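PDB 6HZI: peptidoglycan D,D-transpeptidase FtsI from Burkholderia pseudomallei, which probably cross-links the peptide stems of peptidoglycan by D,D-transpeptidation during cell division. Local coordinates for residues A[35-43]-A[188-199]. Numbering follows the deposited sequence.
Sequences AAMVIDVQT and FQLARAYTAIAH
His199 meets Val41 where both segments have just left regular structure, the histidine just after helix 187-198 and the valine following strand 33-40. Its ND1 donates to the carbonyl O of Val41 over 2.7 Å; the bond is short but bent, with an N-H...O angle of 145°, and the donor comes from above the carbonyl plane rather than along a lone pair. With CG anti to the backbone N (chi1 -160°), the imidazole reaches back to that carbonyl. The amide of Gln42, poorly ordered, lies almost parallel to the ring, its OE1 3.3 Å from His199 CE1.

Behind this polar end the contact is apolar. Both methyls of Val41 rest on Ala198 CB, CG2 at 3.7 Å. One turn back, Ile39 straddles two helix residues: CG2 touches Thr195 CG2, while CD1 lies 3.7 Å from Ala191 CB. Thr195 can offer its methyl because its OG1 turns back to Arg192 O at 2.7 Å, in the carbonyl plane; that oxygen also accepts from Thr195 N. Met37 finishes the row. Its SD sits 3.6 Å from Ala191 CB and 4.8 Å from the centroid of the Phe188 ring, an oblique Met-aromatic contact, and the bend at chi3 lays CE obliquely against Phe188 CD2.

The short segments run at 30° with axes 9.4 Å apart, and the helix face toward the strand is small-sided: Ala191, Thr195, Ala198. Strand 33-40 lies between strands 46-52 and 290-297 of the antiparallel sheet; helix 187-198 packs on one face, also touching strand 274-283 through Tyr194, Ile197 and Ala198, while Ala36 and Val38 meet helix 12-28, the sheet-between-helices build of penicillin-binding transpeptidase domains.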
loop_
_atom_site.group_PDB
_atom_site.type_symbol
_atom_site.label_atom_id
_atom_site.label_comp_id
_atom_site.label_asym_id
_atom_site.label_seq_id
_atom_site.Cartn_x
_atom_site.Cartn_y
_atom_site.Cartn_z
ATOM N N ALA A 35 -13.234 3.036 0.743
ATOM C CA ALA A 35 -12.508 4.190 0.171
ATOM C C ALA A 35 -11.627 3.672 -0.958
ATOM O O ALA A 35 -11.195 2.482 -0.905
ATOM C CB ALA A 35 -11.736 4.873 1.259
ATOM N N ALA A 36 -11.434 4.500 -1.974
ATOM C CA ALA A 36 -10.535 4.179 -3.089
ATOM C C ALA A 36 -10.066 5.464 -3.783
ATOM O O ALA A 36 -10.777 6.481 -3.710
ATOM C CB ALA A 36 -11.239 3.217 -4.006
ATOM N N MET A 37 -8.889 5.412 -4.409
ATOM C CA MET A 37 -8.317 6.567 -5.126
ATOM C C MET A 37 -7.266 6.104 -6.140
ATOM O O MET A 37 -6.683 5.019 -5.948
ATOM C CB MET A 37 -7.716 7.572 -4.123
ATOM C CG MET A 37 -6.406 7.154 -3.489
ATOM S SD MET A 37 -5.801 8.332 -2.274
ATOM C CE MET A 37 -5.246 9.667 -3.340
ATOM N N VAL A 38 -7.054 6.924 -7.167
ATOM C CA VAL A 38 -6.096 6.689 -8.270
ATOM C C VAL A 38 -5.236 7.919 -8.360
ATOM O O VAL A 38 -5.813 9.025 -8.375
ATOM C CB VAL A 38 -6.805 6.409 -9.603
ATOM C CG1 VAL A 38 -5.805 6.022 -10.686
ATOM C CG2 VAL A 38 -7.837 5.286 -9.433
ATOM N N ILE A 39 -3.930 7.694 -8.409
ATOM C CA ILE A 39 -2.860 8.715 -8.573
ATOM C C ILE A 39 -2.128 8.445 -9.884
ATOM O O ILE A 39 -1.733 7.273 -10.144
ATOM C CB ILE A 39 -1.882 8.631 -7.403
ATOM C CG1 ILE A 39 -2.635 8.750 -6.076
ATOM C CG2 ILE A 39 -0.814 9.681 -7.585
ATOM C CD1 ILE A 39 -1.757 8.852 -4.828
ATOM N N ASP A 40 -1.938 9.495 -10.679
ATOM C CA ASP A 40 -1.085 9.442 -11.881
ATOM C C ASP A 40 0.354 9.479 -11.388
ATOM O O ASP A 40 0.720 10.420 -10.667
ATOM C CB ASP A 40 -1.352 10.621 -12.814
ATOM C CG ASP A 40 -0.403 10.668 -13.989
ATOM O OD1 ASP A 40 -0.578 9.847 -14.873
ATOM O OD2 ASP A 40 0.492 11.524 -13.994
ATOM N N VAL A 41 1.141 8.497 -11.769
ATOM C CA VAL A 41 2.513 8.326 -11.240
ATOM C C VAL A 41 3.404 9.449 -11.741
ATOM O O VAL A 41 4.216 9.855 -10.925
ATOM C CB VAL A 41 3.079 6.951 -11.616
ATOM C CG1 VAL A 41 4.568 6.875 -11.308
ATOM C CG2 VAL A 41 2.289 5.860 -10.894
ATOM N N GLN A 42 3.270 9.915 -12.987
ATOM C CA GLN A 42 4.231 10.893 -13.584
ATOM C C GLN A 42 4.079 12.259 -12.923
ATOM O O GLN A 42 5.109 12.975 -12.795
ATOM C CB GLN A 42 4.119 11.028 -15.107
ATOM C CG GLN A 42 5.037 10.068 -15.866
ATOM C CD GLN A 42 6.487 10.110 -15.400
ATOM O OE1 GLN A 42 6.885 9.378 -14.492
ATOM N NE2 GLN A 42 7.311 10.966 -16.012
ATOM N N THR A 43 2.879 12.603 -12.470
ATOM C CA THR A 43 2.555 13.993 -12.039
ATOM C C THR A 43 2.180 14.056 -10.564
ATOM O O THR A 43 2.078 15.196 -10.082
ATOM C CB THR A 43 1.391 14.543 -12.872
ATOM O OG1 THR A 43 0.207 13.766 -12.609
ATOM C CG2 THR A 43 1.711 14.497 -14.354
ATOM N N PHE A 188 -5.062 7.618 2.197
ATOM C CA PHE A 188 -4.408 8.663 1.358
ATOM C C PHE A 188 -2.885 8.605 1.558
ATOM O O PHE A 188 -2.141 8.559 0.579
ATOM C CB PHE A 188 -4.981 10.062 1.599
ATOM C CG PHE A 188 -4.370 11.126 0.725
ATOM C CD1 PHE A 188 -3.103 11.617 0.987
ATOM C CD2 PHE A 188 -5.056 11.648 -0.342
ATOM C CE1 PHE A 188 -2.546 12.602 0.188
ATOM C CE2 PHE A 188 -4.517 12.656 -1.113
ATOM C CZ PHE A 188 -3.263 13.134 -0.846
ATOM N N GLN A 189 -2.418 8.537 2.804
ATOM C CA GLN A 189 -0.959 8.478 3.074
ATOM C C GLN A 189 -0.333 7.256 2.367
ATOM O O GLN A 189 0.836 7.366 1.825
ATOM C CB GLN A 189 -0.747 8.481 4.580
ATOM C CG GLN A 189 -0.998 9.841 5.235
ATOM C CD GLN A 189 -0.854 9.732 6.732
ATOM O OE1 GLN A 189 -1.222 8.691 7.306
ATOM N NE2 GLN A 189 -0.269 10.773 7.350
ATOM N N LEU A 190 -1.051 6.134 2.325
ATOM C CA LEU A 190 -0.481 4.852 1.810
ATOM C C LEU A 190 -0.362 4.955 0.297
ATOM O O LEU A 190 0.673 4.560 -0.228
ATOM C CB LEU A 190 -1.344 3.647 2.205
ATOM C CG LEU A 190 -1.232 3.235 3.680
ATOM C CD1 LEU A 190 -2.146 2.045 4.022
ATOM C CD2 LEU A 190 0.219 2.950 4.030
ATOM N N ALA A 191 -1.384 5.502 -0.344
ATOM C CA ALA A 191 -1.413 5.775 -1.790
ATOM C C ALA A 191 -0.243 6.687 -2.116
ATOM O O ALA A 191 0.455 6.419 -3.101
ATOM C CB ALA A 191 -2.734 6.383 -2.209
ATOM N N ARG A 192 -0.025 7.736 -1.332
ATOM C CA ARG A 192 1.080 8.674 -1.637
ATOM C C ARG A 192 2.423 7.946 -1.438
ATOM O O ARG A 192 3.291 8.084 -2.303
ATOM C CB ARG A 192 0.957 9.924 -0.761
ATOM C CG ARG A 192 2.122 10.894 -0.915
ATOM C CD ARG A 192 1.905 12.101 -0.043
ATOM N NE ARG A 192 1.628 11.773 1.354
ATOM C CZ ARG A 192 1.458 12.689 2.265
ATOM N NH1 ARG A 192 1.499 13.953 1.898
ATOM N NH2 ARG A 192 1.216 12.360 3.511
ATOM N N ALA A 193 2.581 7.224 -0.324
ATOM C CA ALA A 193 3.822 6.485 0.000
ATOM C C ALA A 193 4.183 5.553 -1.167
ATOM O O ALA A 193 5.375 5.567 -1.580
ATOM C CB ALA A 193 3.660 5.721 1.288
ATOM N N TYR A 194 3.210 4.801 -1.706
ATOM C CA TYR A 194 3.445 3.856 -2.834
ATOM C C TYR A 194 3.835 4.613 -4.129
ATOM O O TYR A 194 4.489 3.957 -4.959
ATOM C CB TYR A 194 2.261 2.908 -3.043
ATOM C CG TYR A 194 2.374 1.643 -2.252
ATOM C CD1 TYR A 194 2.162 1.651 -0.891
ATOM C CD2 TYR A 194 2.690 0.430 -2.838
ATOM C CE1 TYR A 194 2.296 0.512 -0.114
ATOM C CE2 TYR A 194 2.840 -0.725 -2.082
ATOM C CZ TYR A 194 2.646 -0.671 -0.715
ATOM O OH TYR A 194 2.732 -1.748 0.096
ATOM N N THR A 195 3.504 5.906 -4.306
ATOM C CA THR A 195 3.988 6.686 -5.482
ATOM C C THR A 195 5.509 6.740 -5.441
ATOM O O THR A 195 6.081 6.807 -6.511
ATOM C CB THR A 195 3.431 8.122 -5.650
ATOM O OG1 THR A 195 3.969 9.060 -4.689
ATOM C CG2 THR A 195 1.915 8.130 -5.642
ATOM N N ALA A 196 6.133 6.693 -4.271
ATOM C CA ALA A 196 7.614 6.708 -4.176
ATOM C C ALA A 196 8.216 5.403 -4.724
ATOM O O ALA A 196 9.314 5.441 -5.262
ATOM C CB ALA A 196 8.070 6.962 -2.769
ATOM N N ILE A 197 7.549 4.278 -4.534
ATOM C CA ILE A 197 7.967 3.018 -5.189
ATOM C C ILE A 197 7.645 3.112 -6.672
ATOM O O ILE A 197 8.408 2.578 -7.464
ATOM C CB ILE A 197 7.282 1.800 -4.567
ATOM C CG1 ILE A 197 7.719 1.608 -3.122
ATOM C CG2 ILE A 197 7.551 0.553 -5.397
ATOM C CD1 ILE A 197 6.811 0.753 -2.345
ATOM N N ALA A 198 6.522 3.707 -7.050
ATOM C CA ALA A 198 6.117 3.741 -8.470
ATOM C C ALA A 198 7.072 4.639 -9.277
ATOM O O ALA A 198 7.407 4.270 -10.410
ATOM C CB ALA A 198 4.693 4.189 -8.591
ATOM N N HIS A 199 7.449 5.794 -8.725
ATOM C CA HIS A 199 8.154 6.905 -9.430
ATOM C C HIS A 199 9.657 6.797 -9.149
ATOM O O HIS A 199 10.314 7.829 -8.805
ATOM C CB HIS A 199 7.585 8.272 -9.007
ATOM C CG HIS A 199 7.882 9.371 -9.958
ATOM N ND1 HIS A 199 6.942 9.810 -10.880
ATOM C CD2 HIS A 199 8.995 10.109 -10.151
ATOM C CE1 HIS A 199 7.471 10.768 -11.599
ATOM N NE2 HIS A 199 8.735 10.960 -11.175
#